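Probable fumarate reductase Ifc3 (Shewanella frigidimarina, PDB 1QO8) reduces fumarate to succinate in an essentially one-way reaction, using one FAD and four covalently bound c-type hemes per subunit. Local coordinates at residues A[312-315]-A[316-319]; A[387-390]-A[391-395]. All coordinates share one frame; numbering follows the deposited sequence.

Contact 1. Residues A[312-315]-A[316-319]; sequences GMNK and EMIA
The amide group of N314 lies with one face over the side chain of M317: CG of M317 sits 3.5 Å from CG of N314, and its SD stands over the same face, 3.6 Å from that carbon. At the amide edge, near its plane, is the backbone nitrogen of E316. N314 is the N-cap of helix 315-321, and its CG, anti to the backbone N (chi1 -172°), swings the amide across the first turn instead of out along the preceding loop. The two side chains cross at about a right angle, and M317 runs on past the cap to V341 and L342 of helix 339-346, while Y320 of the second subunit packs on both E316 and M317. An alanine at this N-cap is likely to uncover the CG and SD of M317, taking away the flat group they lie against. D339, an FAD-binding residue, has its side chain about 6 Å from that of N314. The backbone begins the helical pattern here, with A319 N donating to K315 O at 3.0 Å. One residue earlier the bond is straighter: I318 N reaches N314 O at 3.0 Å with an N-H...O angle of 174°, and CG1 of I318 presses on that same oxygen from 3.2 Å.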
ATOM      1  N   GLY A 312       1.056  13.209  -3.857  1.00 36.09           N
ATOM      2  CA  GLY A 312       2.529  13.436  -3.690  1.00 36.46           C
ATOM      3  C   GLY A 312       2.857  14.414  -2.633  1.00 39.69           C
ATOM      4  O   GLY A 312       4.030  14.431  -2.181  1.00 42.36           O
ATOM      5  N   MET A 313       1.931  15.270  -2.136  1.00 36.47           N
ATOM      6  CA  MET A 313       2.295  16.172  -1.031  1.00 34.96           C
ATOM      7  C   MET A 313       1.782  15.647   0.312  1.00 37.71           C
ATOM      8  O   MET A 313       1.925  16.267   1.377  1.00 37.34           O
ATOM      9  CB  MET A 313       1.638  17.549  -1.265  1.00 38.20           C
ATOM     10  CG  MET A 313       2.057  18.133  -2.645  1.00 38.47           C
ATOM     11  SD  MET A 313       3.711  18.795  -2.399  1.00 38.62           S
ATOM     12  CE  MET A 313       3.589  20.346  -1.533  1.00 38.37           C
ATOM     13  N   ASN A 314       1.278  14.409   0.321  1.00 38.31           N
ATOM     14  CA  ASN A 314       0.871  13.866   1.653  1.00 39.38           C
ATOM     15  C   ASN A 314       2.099  13.141   2.155  1.00 39.25           C
ATOM     16  O   ASN A 314       2.440  12.032   1.711  1.00 37.78           O
ATOM     17  CB  ASN A 314      -0.342  12.894   1.440  1.00 37.00           C
ATOM     18  CG  ASN A 314      -0.930  12.449   2.788  1.00 40.23           C
ATOM     19  OD1 ASN A 314      -2.151  12.544   3.073  1.00 40.60           O
ATOM     20  ND2 ASN A 314      -0.041  12.072   3.672  1.00 33.04           N
ATOM     21  N   LYS A 315       2.788  13.700   3.115  1.00 40.47           N
ATOM     22  CA  LYS A 315       3.985  13.174   3.721  1.00 41.48           C
ATOM     23  C   LYS A 315       3.816  11.827   4.451  1.00 41.88           C
ATOM     24  O   LYS A 315       4.776  11.017   4.441  1.00 40.62           O
ATOM     25  CB  LYS A 315       4.511  14.203   4.747  1.00 43.98           C
ATOM     26  CG  LYS A 315       5.180  15.398   3.933  1.00 46.96           C
ATOM     27  CD  LYS A 315       5.745  16.340   4.999  1.00 50.80           C
ATOM     28  CE  LYS A 315       6.744  17.362   4.488  1.00 56.57           C
ATOM     29  NZ  LYS A 315       6.091  18.543   3.853  1.00 60.92           N
ATOM     30  N   GLU A 316       2.659  11.618   5.052  1.00 39.34           N
ATOM     31  CA  GLU A 316       2.450  10.336   5.765  1.00 42.77           C
ATOM     32  C   GLU A 316       2.213   9.240   4.748  1.00 38.67           C
ATOM     33  O   GLU A 316       2.774   8.147   4.907  1.00 38.48           O
ATOM     34  CB  GLU A 316       1.207  10.421   6.715  1.00 44.90           C
ATOM     35  CG  GLU A 316       0.924   9.000   7.212  1.00 53.42           C
ATOM     36  CD  GLU A 316      -0.170   8.786   8.234  1.00 56.84           C
ATOM     37  OE1 GLU A 316      -0.498   9.760   8.938  1.00 58.45           O
ATOM     38  OE2 GLU A 316      -0.668   7.642   8.303  1.00 59.69           O
ATOM     39  N   MET A 317       1.416   9.505   3.705  1.00 36.77           N
ATOM     40  CA  MET A 317       1.204   8.479   2.713  1.00 38.79           C
ATOM     41  C   MET A 317       2.527   8.135   2.001  1.00 41.11           C
ATOM     42  O   MET A 317       2.899   6.984   1.775  1.00 40.03           O
ATOM     43  CB  MET A 317       0.138   8.934   1.682  1.00 38.98           C
ATOM     44  CG  MET A 317      -1.274   9.035   2.271  1.00 39.51           C
ATOM     45  SD  MET A 317      -2.467   9.681   1.125  1.00 35.65           S
ATOM     46  CE  MET A 317      -2.673   8.516  -0.172  1.00 36.09           C
ATOM     47  N   ILE A 318       3.285   9.177   1.560  1.00 38.76           N
ATOM     48  CA  ILE A 318       4.603   8.923   0.939  1.00 40.47           C
ATOM     49  C   ILE A 318       5.541   8.132   1.843  1.00 39.04           C
ATOM     50  O   ILE A 318       6.116   7.192   1.357  1.00 40.28           O
ATOM     51  CB  ILE A 318       5.335  10.272   0.570  1.00 39.93           C
ATOM     52  CG1 ILE A 318       4.482  10.959  -0.488  1.00 39.32           C
ATOM     53  CG2 ILE A 318       6.781  10.007   0.186  1.00 42.85           C
ATOM     54  CD1 ILE A 318       4.405  10.363  -1.868  1.00 39.48           C
ATOM     55  N   ALA A 319       5.730   8.494   3.096  1.00 41.11           N
ATOM     56  CA  ALA A 319       6.587   7.822   4.042  1.00 41.33           C
ATOM     57  C   ALA A 319       6.081   6.375   4.254  1.00 43.50           C
ATOM     58  O   ALA A 319       6.912   5.480   4.246  1.00 45.09           O
ATOM     59  CB  ALA A 319       6.648   8.522   5.391  1.00 40.48           C
TER

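Contact 2. Residues A[387-390]-A[391-395]; sequences GNRF and ISELT
R389 and E393, four residues apart in a loop without helix or strand, meet in a side-on, two-pronged salt bridge. NE of R389 donates to OE2 of E393 at 2.9 Å, and NH2 to OE1 at 2.8 Å; each oxygen uses its syn lone pair, and both bonds are nearly straight. Guanidinium and carboxylate are almost coplanar, 8° apart, although the two chains approach at about a right angle. The bend of R389 at chi3 (75°) and that of E393 at chi2 (86°) bring the two flat ends edge to edge in nearly one plane. Between them the backbone carries F390 and I391, where CG2 of I391 packs on CD2 of F390 at 3.7 Å. A water lies over the centre of the F390 ring on one face, accepting from F390 N at 2.9 Å and donating to I391 O at 2.7 Å, and so links the backbone of the two neighbouring residues. Beyond it, S392 to T395 form a type I turn: S392 O takes both N and OG1 of T395, while S392 OG accepts from L394 N as an ST turn. NH1 of R389 has a second acid in D472, and E393 OE2 also accepts from M382 N on strand 381-383. With both charges buried and matched, the glutamate is likely to stay ionised and the paired groups can hardly rotate.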
ATOM      1  N   GLY A 387      30.245  22.032  -1.976  1.00 45.21           N
ATOM      2  CA  GLY A 387      30.859  22.401  -3.245  1.00 45.78           C
ATOM      3  C   GLY A 387      31.653  21.294  -3.916  1.00 43.38           C
ATOM      4  O   GLY A 387      32.390  21.646  -4.830  1.00 40.85           O
ATOM      5  N   ASN A 388      31.418  20.017  -3.630  1.00 41.76           N
ATOM      6  CA  ASN A 388      32.069  18.897  -4.240  1.00 42.69           C
ATOM      7  C   ASN A 388      31.154  18.140  -5.190  1.00 42.73           C
ATOM      8  O   ASN A 388      29.984  17.909  -4.870  1.00 42.29           O
ATOM      9  CB  ASN A 388      32.548  17.870  -3.144  1.00 44.46           C
ATOM     10  CG  ASN A 388      33.541  18.575  -2.229  1.00 48.19           C
ATOM     11  OD1 ASN A 388      34.472  19.216  -2.747  1.00 49.60           O
ATOM     12  ND2 ASN A 388      33.444  18.659  -0.920  1.00 48.10           N
ATOM     13  N   ARG A 389      31.647  17.698  -6.336  1.00 39.68           N
ATOM     14  CA  ARG A 389      30.905  16.870  -7.267  1.00 39.44           C
ATOM     15  C   ARG A 389      30.768  15.519  -6.584  1.00 39.99           C
ATOM     16  O   ARG A 389      31.574  15.357  -5.688  1.00 37.99           O
ATOM     17  CB  ARG A 389      31.679  16.755  -8.628  1.00 37.39           C
ATOM     18  CG  ARG A 389      31.615  18.075  -9.440  1.00 37.42           C
ATOM     19  CD  ARG A 389      32.563  17.935 -10.694  1.00 33.60           C
ATOM     20  NE  ARG A 389      31.879  17.082 -11.627  1.00 35.73           N
ATOM     21  CZ  ARG A 389      32.412  16.039 -12.274  1.00 41.85           C
ATOM     22  NH1 ARG A 389      33.745  15.893 -12.086  1.00 41.41           N
ATOM     23  NH2 ARG A 389      31.716  15.363 -13.169  1.00 41.16           N
ATOM     24  N   PHE A 390      29.853  14.639  -6.946  1.00 39.32           N
ATOM     25  CA  PHE A 390      29.670  13.434  -6.145  1.00 42.33           C
ATOM     26  C   PHE A 390      29.192  12.404  -7.154  1.00 40.81           C
ATOM     27  O   PHE A 390      29.069  11.268  -6.872  1.00 42.30           O
ATOM     28  CB  PHE A 390      28.607  13.490  -5.032  1.00 39.60           C
ATOM     29  CG  PHE A 390      27.359  14.271  -5.419  1.00 39.25           C
ATOM     30  CD1 PHE A 390      27.330  15.625  -5.323  1.00 38.00           C
ATOM     31  CD2 PHE A 390      26.208  13.630  -5.857  1.00 40.02           C
ATOM     32  CE1 PHE A 390      26.180  16.329  -5.709  1.00 39.58           C
ATOM     33  CE2 PHE A 390      25.056  14.293  -6.305  1.00 39.83           C
ATOM     34  CZ  PHE A 390      25.057  15.664  -6.165  1.00 39.07           C
ATOM     35  N   ILE A 391      29.099  12.724  -8.432  1.00 41.54           N
ATOM     36  CA  ILE A 391      28.574  11.774  -9.411  1.00 40.35           C
ATOM     37  C   ILE A 391      28.663  12.476 -10.776  1.00 41.17           C
ATOM     38  O   ILE A 391      28.815  13.698 -10.815  1.00 41.79           O
ATOM     39  CB  ILE A 391      27.165  11.241  -9.137  1.00 40.16           C
ATOM     40  CG1 ILE A 391      26.961  10.046 -10.076  1.00 44.19           C
ATOM     41  CG2 ILE A 391      26.014  12.235  -9.279  1.00 37.02           C
ATOM     42  CD1 ILE A 391      25.881   9.052  -9.638  1.00 44.78           C
ATOM     43  N   SER A 392      28.752  11.683 -11.835  1.00 39.88           N
ATOM     44  CA  SER A 392      28.659  12.301 -13.139  1.00 41.50           C
ATOM     45  C   SER A 392      27.293  12.991 -13.355  1.00 37.61           C
ATOM     46  O   SER A 392      26.280  12.321 -13.145  1.00 36.20           O
ATOM     47  CB  SER A 392      28.816  11.256 -14.217  1.00 42.77           C
ATOM     48  OG  SER A 392      28.537  11.769 -15.528  1.00 43.60           O
ATOM     49  N   GLU A 393      27.341  14.159 -13.988  1.00 38.25           N
ATOM     50  CA  GLU A 393      26.068  14.904 -14.195  1.00 37.31           C
ATOM     51  C   GLU A 393      25.285  14.271 -15.306  1.00 40.60           C
ATOM     52  O   GLU A 393      24.102  14.560 -15.509  1.00 40.14           O
ATOM     53  CB  GLU A 393      26.397  16.332 -14.448  1.00 36.54           C
ATOM     54  CG  GLU A 393      26.966  17.071 -13.239  1.00 38.38           C
ATOM     55  CD  GLU A 393      28.489  16.905 -13.106  1.00 43.09           C
ATOM     56  OE1 GLU A 393      29.063  16.096 -13.883  1.00 40.04           O
ATOM     57  OE2 GLU A 393      29.056  17.612 -12.249  1.00 40.24           O
ATOM     58  N   LEU A 394      25.947  13.442 -16.151  1.00 40.58           N
ATOM     59  CA  LEU A 394      25.189  12.670 -17.135  1.00 41.50           C
ATOM     60  C   LEU A 394      24.805  11.262 -16.691  1.00 42.61           C
ATOM     61  O   LEU A 394      24.391  10.548 -17.615  1.00 44.64           O
ATOM     62  CB  LEU A 394      26.018  12.588 -18.448  1.00 41.48           C
ATOM     63  CG  LEU A 394      26.617  13.907 -18.915  1.00 44.38           C
ATOM     64  CD1 LEU A 394      27.406  13.728 -20.228  1.00 41.15           C
ATOM     65  CD2 LEU A 394      25.583  15.050 -19.082  1.00 44.27           C
ATOM     66  N   THR A 395      24.760  10.843 -15.416  1.00 44.37           N
ATOM     67  CA  THR A 395      24.176   9.579 -15.095  1.00 45.99           C
ATOM     68  C   THR A 395      22.670   9.506 -15.441  1.00 45.70           C
ATOM     69  O   THR A 395      22.062  10.483 -15.856  1.00 44.93           O
ATOM     70  CB  THR A 395      24.100   9.250 -13.598  1.00 52.07           C
ATOM     71  OG1 THR A 395      24.398  10.366 -12.752  1.00 59.76           O
ATOM     72  CG2 THR A 395      24.670   7.956 -13.212  1.00 48.89           C
TER
HETATM   73  O   HOH W   1      28.112  15.631  -9.011  1.00 39.84           O

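In the fold
Contact 1 precedes contact 2 along the chain; their centres are 28 Å apart, their nearest atoms about 20 Å, and they do not touch. Both lie in the flavoprotein part of the chain but follow strands of different beta sheets. Residues 312-319 follow strand 303-306 of the parallel five-stranded sheet and start helix 315-321, close to the second subunit. Residues 387-395 follow strand 381-383 of the mixed sheet and lead into helix 397-405, whose first residue, R397, is the probable proton donor. In this open conformation contact 1 sits near the flavin, with G312 about 9 Å from it, and contact 2 just before the probable catalytic arginine, the side chain of I391 about 10 Å from that of R397.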